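Local structure of ribose-phosphate pyrophosphokinase (Sulfolobus solfataricus, 4TWB) at residues A[142-148]-A[281-287]; A[214-220]-A[243-249]. The protein catalyses the magnesium-dependent transfer of the pyrophosphoryl group of ATP to ribose 5-phosphate, giving phosphoribosyl diphosphate (PRPP) and AMP. All blocks are in the same frame, centred on the assembly; numbering follows the deposited sequence.

Contact 1: residues A[142-148]-A[281-287]; sequences VHPYHQI and IDVSQSI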
loop_
_atom_site.group_PDB
_atom_site.type_symbol
_atom_site.label_atom_id
_atom_site.label_comp_id
_atom_site.label_asym_id
_atom_site.label_seq_id
_atom_site.Cartn_x
_atom_site.Cartn_y
_atom_site.Cartn_z
ATOM N N VAL A 142 -18.131 -2.512 16.079
ATOM C CA VAL A 142 -18.941 -1.360 16.456
ATOM C C VAL A 142 -20.042 -1.162 15.435
ATOM O O VAL A 142 -19.755 -0.931 14.261
ATOM C CB VAL A 142 -18.108 -0.055 16.521
ATOM C CG1 VAL A 142 -19.003 1.117 16.911
ATOM C CG2 VAL A 142 -16.957 -0.185 17.495
ATOM N N HIS A 143 -21.295 -1.262 15.876
ATOM C CA HIS A 143 -22.438 -0.973 15.009
ATOM C C HIS A 143 -23.064 0.332 15.457
ATOM O O HIS A 143 -23.755 0.371 16.464
ATOM C CB HIS A 143 -23.470 -2.095 15.104
ATOM C CG HIS A 143 -22.926 -3.457 14.790
ATOM N ND1 HIS A 143 -22.693 -3.890 13.503
ATOM C CD2 HIS A 143 -22.587 -4.489 15.597
ATOM C CE1 HIS A 143 -22.228 -5.125 13.526
ATOM N NE2 HIS A 143 -22.158 -5.515 14.786
ATOM N N PRO A 144 -22.830 1.414 14.713
ATOM C CA PRO A 144 -23.289 2.729 15.179
ATOM C C PRO A 144 -24.784 2.960 14.899
ATOM O O PRO A 144 -25.172 4.051 14.474
ATOM C CB PRO A 144 -22.462 3.698 14.325
ATOM C CG PRO A 144 -21.985 2.884 13.136
ATOM C CD PRO A 144 -22.393 1.457 13.308
ATOM N N TYR A 145 -25.604 1.938 15.125
ATOM C CA TYR A 145 -27.016 2.001 14.761
ATOM C C TYR A 145 -27.788 3.092 15.492
ATOM O O TYR A 145 -28.553 3.815 14.869
ATOM C CB TYR A 145 -27.686 0.633 14.898
ATOM C CG TYR A 145 -27.047 -0.439 14.025
ATOM C CD1 TYR A 145 -26.249 -0.096 12.940
ATOM C CD2 TYR A 145 -27.257 -1.788 14.276
ATOM C CE1 TYR A 145 -25.669 -1.060 12.138
ATOM C CE2 TYR A 145 -26.673 -2.766 13.475
ATOM C CZ TYR A 145 -25.886 -2.391 12.407
ATOM O OH TYR A 145 -25.310 -3.353 11.609
ATOM N N HIS A 146 -27.566 3.241 16.792
ATOM C CA HIS A 146 -28.282 4.273 17.541
ATOM C C HIS A 146 -28.020 5.670 16.999
ATOM O O HIS A 146 -28.933 6.499 16.951
ATOM C CB HIS A 146 -28.001 4.210 19.049
ATOM C CG HIS A 146 -28.452 5.429 19.804
ATOM N ND1 HIS A 146 -29.692 5.526 20.402
ATOM C CD2 HIS A 146 -27.822 6.602 20.058
ATOM C CE1 HIS A 146 -29.806 6.703 20.991
ATOM N NE2 HIS A 146 -28.683 7.374 20.801
ATOM N N GLN A 147 -26.795 5.944 16.567
ATOM C CA GLN A 147 -26.506 7.294 16.090
ATOM C C GLN A 147 -27.167 7.567 14.740
ATOM O O GLN A 147 -27.553 8.695 14.443
ATOM C CB GLN A 147 -25.012 7.533 15.993
ATOM C CG GLN A 147 -24.282 7.485 17.298
ATOM C CD GLN A 147 -22.903 8.095 17.184
ATOM O OE1 GLN A 147 -21.894 7.406 17.302
ATOM N NE2 GLN A 147 -22.854 9.396 16.928
ATOM N N ILE A 148 -27.286 6.531 13.923
ATOM C CA ILE A 148 -27.982 6.648 12.657
ATOM C C ILE A 148 -29.481 6.799 12.879
ATOM O O ILE A 148 -30.128 7.622 12.249
ATOM C CB ILE A 148 -27.692 5.435 11.769
ATOM C CG1 ILE A 148 -26.235 5.478 11.305
ATOM C CG2 ILE A 148 -28.620 5.413 10.562
ATOM C CD1 ILE A 148 -25.791 4.214 10.640
ATOM N N ILE A 281 -22.210 11.859 10.206
ATOM C CA ILE A 281 -22.271 11.491 11.616
ATOM C C ILE A 281 -20.878 11.162 12.137
ATOM O O ILE A 281 -20.164 10.369 11.543
ATOM C CB ILE A 281 -23.159 10.260 11.826
ATOM C CG1 ILE A 281 -24.584 10.546 11.330
ATOM C CG2 ILE A 281 -23.155 9.842 13.281
ATOM C CD1 ILE A 281 -25.523 9.340 11.393
ATOM N N ASP A 282 -20.493 11.778 13.249
ATOM C CA ASP A 282 -19.233 11.446 13.918
ATOM C C ASP A 282 -19.496 10.260 14.849
ATOM O O ASP A 282 -20.172 10.390 15.865
ATOM C CB ASP A 282 -18.698 12.667 14.684
ATOM C CG ASP A 282 -17.571 12.328 15.642
ATOM O OD1 ASP A 282 -17.090 11.171 15.630
ATOM O OD2 ASP A 282 -17.173 13.239 16.411
ATOM N N VAL A 283 -18.968 9.103 14.482
ATOM C CA VAL A 283 -19.270 7.864 15.179
ATOM C C VAL A 283 -18.315 7.576 16.332
ATOM O O VAL A 283 -18.293 6.451 16.848
ATOM C CB VAL A 283 -19.218 6.656 14.220
ATOM C CG1 VAL A 283 -20.388 6.706 13.249
ATOM C CG2 VAL A 283 -17.871 6.612 13.476
ATOM N N SER A 284 -17.530 8.577 16.733
ATOM C CA SER A 284 -16.618 8.409 17.867
ATOM C C SER A 284 -17.371 7.961 19.125
ATOM O O SER A 284 -16.918 7.088 19.861
ATOM C CB SER A 284 -15.877 9.709 18.148
ATOM O OG SER A 284 -15.300 10.209 16.968
ATOM N N GLN A 285 -18.525 8.574 19.365
ATOM C CA GLN A 285 -19.349 8.213 20.514
ATOM C C GLN A 285 -19.700 6.711 20.538
ATOM O O GLN A 285 -19.649 6.067 21.589
ATOM C CB GLN A 285 -20.612 9.084 20.555
ATOM C CG GLN A 285 -21.326 9.074 21.899
ATOM C CD GLN A 285 -20.400 9.404 23.071
ATOM O OE1 GLN A 285 -19.990 10.560 23.253
ATOM N NE2 GLN A 285 -20.085 8.388 23.886
ATOM N N SER A 286 -20.047 6.156 19.378
ATOM C CA SER A 286 -20.332 4.728 19.263
ATOM C C SER A 286 -19.084 3.869 19.459
ATOM O O SER A 286 -19.151 2.774 20.031
ATOM C CB SER A 286 -20.977 4.410 17.913
ATOM O OG SER A 286 -22.297 4.932 17.824
ATOM N N ILE A 287 -17.940 4.355 18.974
ATOM C CA ILE A 287 -16.682 3.628 19.140
ATOM C C ILE A 287 -16.290 3.600 20.618
ATOM O O ILE A 287 -15.842 2.571 21.119
ATOM C CB ILE A 287 -15.541 4.232 18.283
ATOM C CG1 ILE A 287 -15.738 3.897 16.806
ATOM C CG2 ILE A 287 -14.202 3.689 18.708
ATOM C CD1 ILE A 287 -15.007 4.860 15.870
#
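The side-chain oxygen of Gln147 takes two hydrogen bonds from a single residue, Ser286. Ser286 OG donates to Gln147 OE1 at 2.6 Å and lies in the carbonyl plane of the amide, on a lone pair. The backbone N of Ser286 adds a weak, bent bond to the same oxygen. The other arm of the amide points to the chain just before helix 284-289: Gln147 NE2 donates to Asp282 O at 3.1 Å, with an angle of 156° at the hydrogen. It meets that oxygen from above the carbonyl plane. Bonds at both ends of the amide fix its rotation. The Gln147 chain is extended beyond CG, which carries the amide across the gap between the segments. Along the way it slides past Ile281 in the opposite direction, with Gln147 NE2 3.7 Å from Ile281 CG2. An alanine here would remove the amide and is likely to leave Asp282 O and the Ser286 hydroxyl without these mates, with a gap beside Ile281.

Apolar contacts flank the amide. Pro144 and Val283, each the N-cap residue of its helix, lie side by side, with Pro144 CB 3.8 Å from Val283 CG1. Ile148 crosses Ile281 at about a right angle, CG1 to CD1 at 3.9 Å. Val142 CG1 also faces Ile287 CG1. Its position anti to the backbone N (chi1 180°) brings the same methyl into van der Waals contact with Ser286 O. Asp282 OD1 accepts from Ser284 N at 2.9 Å, forming an Asx turn at the start of the helix.

The contact joins the starts of helices 145-155 and 284-289. Val142 ends the outermost strand of one sheet, beside strand 120-124, and Ile281 ends the outermost strand of the other. Helix 12-20 packs on Ser284, and helix 169-178 on Tyr145 and Ile148.

Contact 2: residues A[214-220]-A[243-249]; sequences IIDDIIS and AAIHLLL. With SO4 (sulfate ion), chain H.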
loop_
_atom_site.group_PDB
_atom_site.type_symbol
_atom_site.label_atom_id
_atom_site.label_comp_id
_atom_site.label_asym_id
_atom_site.label_seq_id
_atom_site.Cartn_x
_atom_site.Cartn_y
_atom_site.Cartn_z
ATOM N N ILE A 214 -32.995 4.415 2.480
ATOM C CA ILE A 214 -32.309 3.189 2.086
ATOM C C ILE A 214 -30.942 3.080 2.756
ATOM O O ILE A 214 -30.062 3.915 2.529
ATOM C CB ILE A 214 -32.135 3.101 0.571
ATOM C CG1 ILE A 214 -33.443 3.462 -0.125
ATOM C CG2 ILE A 214 -31.695 1.705 0.180
ATOM C CD1 ILE A 214 -33.421 3.272 -1.617
ATOM N N ILE A 215 -30.778 2.039 3.570
ATOM C CA ILE A 215 -29.586 1.873 4.397
ATOM C C ILE A 215 -28.724 0.666 3.997
ATOM O O ILE A 215 -29.209 -0.463 3.919
ATOM C CB ILE A 215 -29.962 1.739 5.884
ATOM C CG1 ILE A 215 -30.813 2.923 6.322
ATOM C CG2 ILE A 215 -28.721 1.660 6.749
ATOM C CD1 ILE A 215 -31.203 2.874 7.784
ATOM N N ASP A 216 -27.440 0.916 3.758
ATOM C CA ASP A 216 -26.483 -0.154 3.462
ATOM C C ASP A 216 -25.198 0.098 4.246
ATOM O O ASP A 216 -24.988 1.196 4.776
ATOM C CB ASP A 216 -26.189 -0.232 1.955
ATOM C CG ASP A 216 -25.975 -1.661 1.467
ATOM O OD1 ASP A 216 -25.901 -1.872 0.236
ATOM O OD2 ASP A 216 -25.877 -2.577 2.314
ATOM N N ASP A 217 -24.342 -0.915 4.331
ATOM C CA ASP A 217 -23.071 -0.745 5.024
ATOM C C ASP A 217 -22.141 0.162 4.227
ATOM O O ASP A 217 -21.544 1.088 4.772
ATOM C CB ASP A 217 -22.406 -2.090 5.351
ATOM C CG ASP A 217 -21.926 -2.838 4.115
ATOM O OD1 ASP A 217 -22.662 -2.825 3.098
ATOM O OD2 ASP A 217 -20.823 -3.450 4.178
ATOM N N ILE A 218 -22.047 -0.092 2.927
ATOM C CA ILE A 218 -21.150 0.664 2.063
ATOM C C ILE A 218 -21.865 1.211 0.827
ATOM O O ILE A 218 -22.748 0.562 0.267
ATOM C CB ILE A 218 -19.992 -0.231 1.581
ATOM C CG1 ILE A 218 -19.214 -0.793 2.769
ATOM C CG2 ILE A 218 -19.069 0.533 0.635
ATOM C CD1 ILE A 218 -18.268 -1.872 2.380
ATOM N N ILE A 219 -21.486 2.405 0.395
ATOM C CA ILE A 219 -21.934 2.904 -0.900
ATOM C C ILE A 219 -20.723 3.340 -1.735
ATOM O O ILE A 219 -20.045 4.320 -1.412
ATOM C CB ILE A 219 -22.952 4.051 -0.754
ATOM C CG1 ILE A 219 -24.261 3.522 -0.168
ATOM C CG2 ILE A 219 -23.241 4.684 -2.095
ATOM C CD1 ILE A 219 -25.268 4.611 0.123
ATOM N N SER A 220 -20.442 2.583 -2.794
ATOM C CA SER A 220 -19.292 2.846 -3.662
ATOM C C SER A 220 -19.711 3.538 -4.945
ATOM O O SER A 220 -19.613 4.756 -5.066
ATOM C CB SER A 220 -18.568 1.549 -4.021
ATOM O OG SER A 220 -17.748 1.106 -2.960
ATOM N N ALA A 243 -28.505 6.212 3.117
ATOM C CA ALA A 243 -27.614 6.239 4.265
ATOM C C ALA A 243 -26.695 5.023 4.282
ATOM O O ALA A 243 -27.120 3.905 4.026
ATOM C CB ALA A 243 -28.420 6.309 5.557
ATOM N N ALA A 244 -25.429 5.247 4.580
ATOM C CA ALA A 244 -24.505 4.142 4.787
ATOM C C ALA A 244 -23.474 4.523 5.838
ATOM O O ALA A 244 -23.212 5.704 6.071
ATOM C CB ALA A 244 -23.828 3.775 3.492
ATOM N N ILE A 245 -22.892 3.527 6.481
ATOM C CA ILE A 245 -21.810 3.799 7.419
ATOM C C ILE A 245 -20.552 4.301 6.665
ATOM O O ILE A 245 -19.978 5.344 7.002
ATOM C CB ILE A 245 -21.490 2.561 8.296
ATOM C CG1 ILE A 245 -22.646 2.263 9.250
ATOM C CG2 ILE A 245 -20.214 2.774 9.083
ATOM C CD1 ILE A 245 -23.832 1.528 8.613
ATOM N N HIS A 246 -20.160 3.570 5.623
ATOM C CA HIS A 246 -18.998 3.917 4.820
ATOM C C HIS A 246 -19.398 4.489 3.469
ATOM O O HIS A 246 -19.835 3.756 2.583
ATOM C CB HIS A 246 -18.107 2.688 4.621
ATOM C CG HIS A 246 -17.811 1.953 5.888
ATOM N ND1 HIS A 246 -17.063 2.503 6.907
ATOM C CD2 HIS A 246 -18.179 0.719 6.309
ATOM C CE1 HIS A 246 -16.975 1.633 7.899
ATOM N NE2 HIS A 246 -17.649 0.544 7.562
ATOM N N LEU A 247 -19.245 5.800 3.308
ATOM C CA LEU A 247 -19.579 6.448 2.040
ATOM C C LEU A 247 -18.366 6.630 1.133
ATOM O O LEU A 247 -17.801 7.724 1.067
ATOM C CB LEU A 247 -20.224 7.806 2.292
ATOM C CG LEU A 247 -21.739 7.891 2.424
ATOM C CD1 LEU A 247 -22.181 9.341 2.431
ATOM C CD2 LEU A 247 -22.400 7.143 1.283
ATOM N N LEU A 248 -17.966 5.568 0.436
ATOM C CA LEU A 248 -16.831 5.631 -0.495
ATOM C C LEU A 248 -17.307 6.044 -1.880
ATOM O O LEU A 248 -17.235 5.253 -2.822
ATOM C CB LEU A 248 -16.157 4.260 -0.630
ATOM C CG LEU A 248 -15.964 3.368 0.595
ATOM C CD1 LEU A 248 -15.631 1.958 0.156
ATOM C CD2 LEU A 248 -14.879 3.932 1.491
ATOM N N LEU A 249 -17.797 7.267 -2.022
ATOM C CA LEU A 249 -18.452 7.646 -3.264
ATOM C C LEU A 249 -17.464 7.707 -4.418
ATOM O O LEU A 249 -16.525 8.500 -4.408
ATOM C CB LEU A 249 -19.193 8.965 -3.092
ATOM C CG LEU A 249 -20.345 8.876 -2.093
ATOM C CD1 LEU A 249 -20.880 10.267 -1.777
ATOM C CD2 LEU A 249 -21.441 7.968 -2.622
HETATM S S SO4 H . -21.979 -0.453 -4.760
HETATM O O1 SO4 H . -22.977 -0.687 -5.797
HETATM O O2 SO4 H . -22.066 -1.506 -3.751
HETATM O O3 SO4 H . -22.235 0.846 -4.135
HETATM O O4 SO4 H . -20.643 -0.465 -5.374
#
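Strand 211-216 of the phosphoribosyltransferase-type domain leads into the ribose 5-phosphate site here, and strand 239-244 pairs beside it in parallel. Ala243 is bonded to the neighbouring strand through both its N and its O: Ala243 N donates to Ile214 O at 2.8 Å, and Ala243 O accepts from Asp216 N at 3.0 Å. The chains then turn corners at Asp217 and Ile245 and pair again as a short second sheet. His246 N donates to Asp217 O at 3.0 Å, with an angle of 173° at the hydrogen. Ile219 N donates to His246 O at 3.1 Å.

Ile219 is the main apolar side chain between the segments. Ile219 CG1 rests 3.7 Å from Ala244 CB. Chi1 of -68° sets CG1 beside the backbone N and CG2 anti to it, and CG2 reaches Leu249 CD2. Leu247 and Leu249 both lie alongside Ile219, pointing the same way. On the face opposite Ile219 and Leu247, Ile218 CG1 approaches the edge of the His246 ring, 4.0 Å from His246 CD2. Ile245 CG2 sits over one face of that ring. Both ring nitrogens are engaged: ND1 with Thr270, NE2 with the backbone oxygens of Val124 and Glu125.

Asp216 OD2 receives Asp217 N from above the carboxylate plane. Asp217 itself bonds through OD2 to His127, a predicted magnesium ligand. Ser220 N donates to sulfate O3 at 2.8 Å, an ion also held by Thr221 N and Gly222 N, while the Ser220 hydroxyl bonds to Arg93, an ATP-binding residue.

Asp216-Asp217 followed by the Ser220-Thr224 loop is the PRPP-binding motif of type I phosphoribosyltransferases. Its loop backbone binds the 5-phosphate of the ribose, and the sulfate, probably from the crystallisation liquor, is consistent with an occupant of that phosphate position.

Overall arrangement
Contact 1 and contact 2 have centres 14 Å apart and meet through Ile245. Ile245 CD1 lies 3.9 Å from Ile148 CD1, and Ile245 CG1 lies 4.0 Å from Pro144 CG. The corner between the two paired stretches of contact 2 thus packs directly against the start of helix 145-155. Segments 214-220 and 243-249 both fall between the two segments of contact 1 in sequence. Contact 2 holds part of the ribose 5-phosphate site and touches the bound sulfate, and Ser220 has its side chain about 5 Å from a bound AMP. Contact 1 lies farther back: the Ile148 side chain is about 10 Å from that of Asp216, a predicted ribose 5-phosphate ligand.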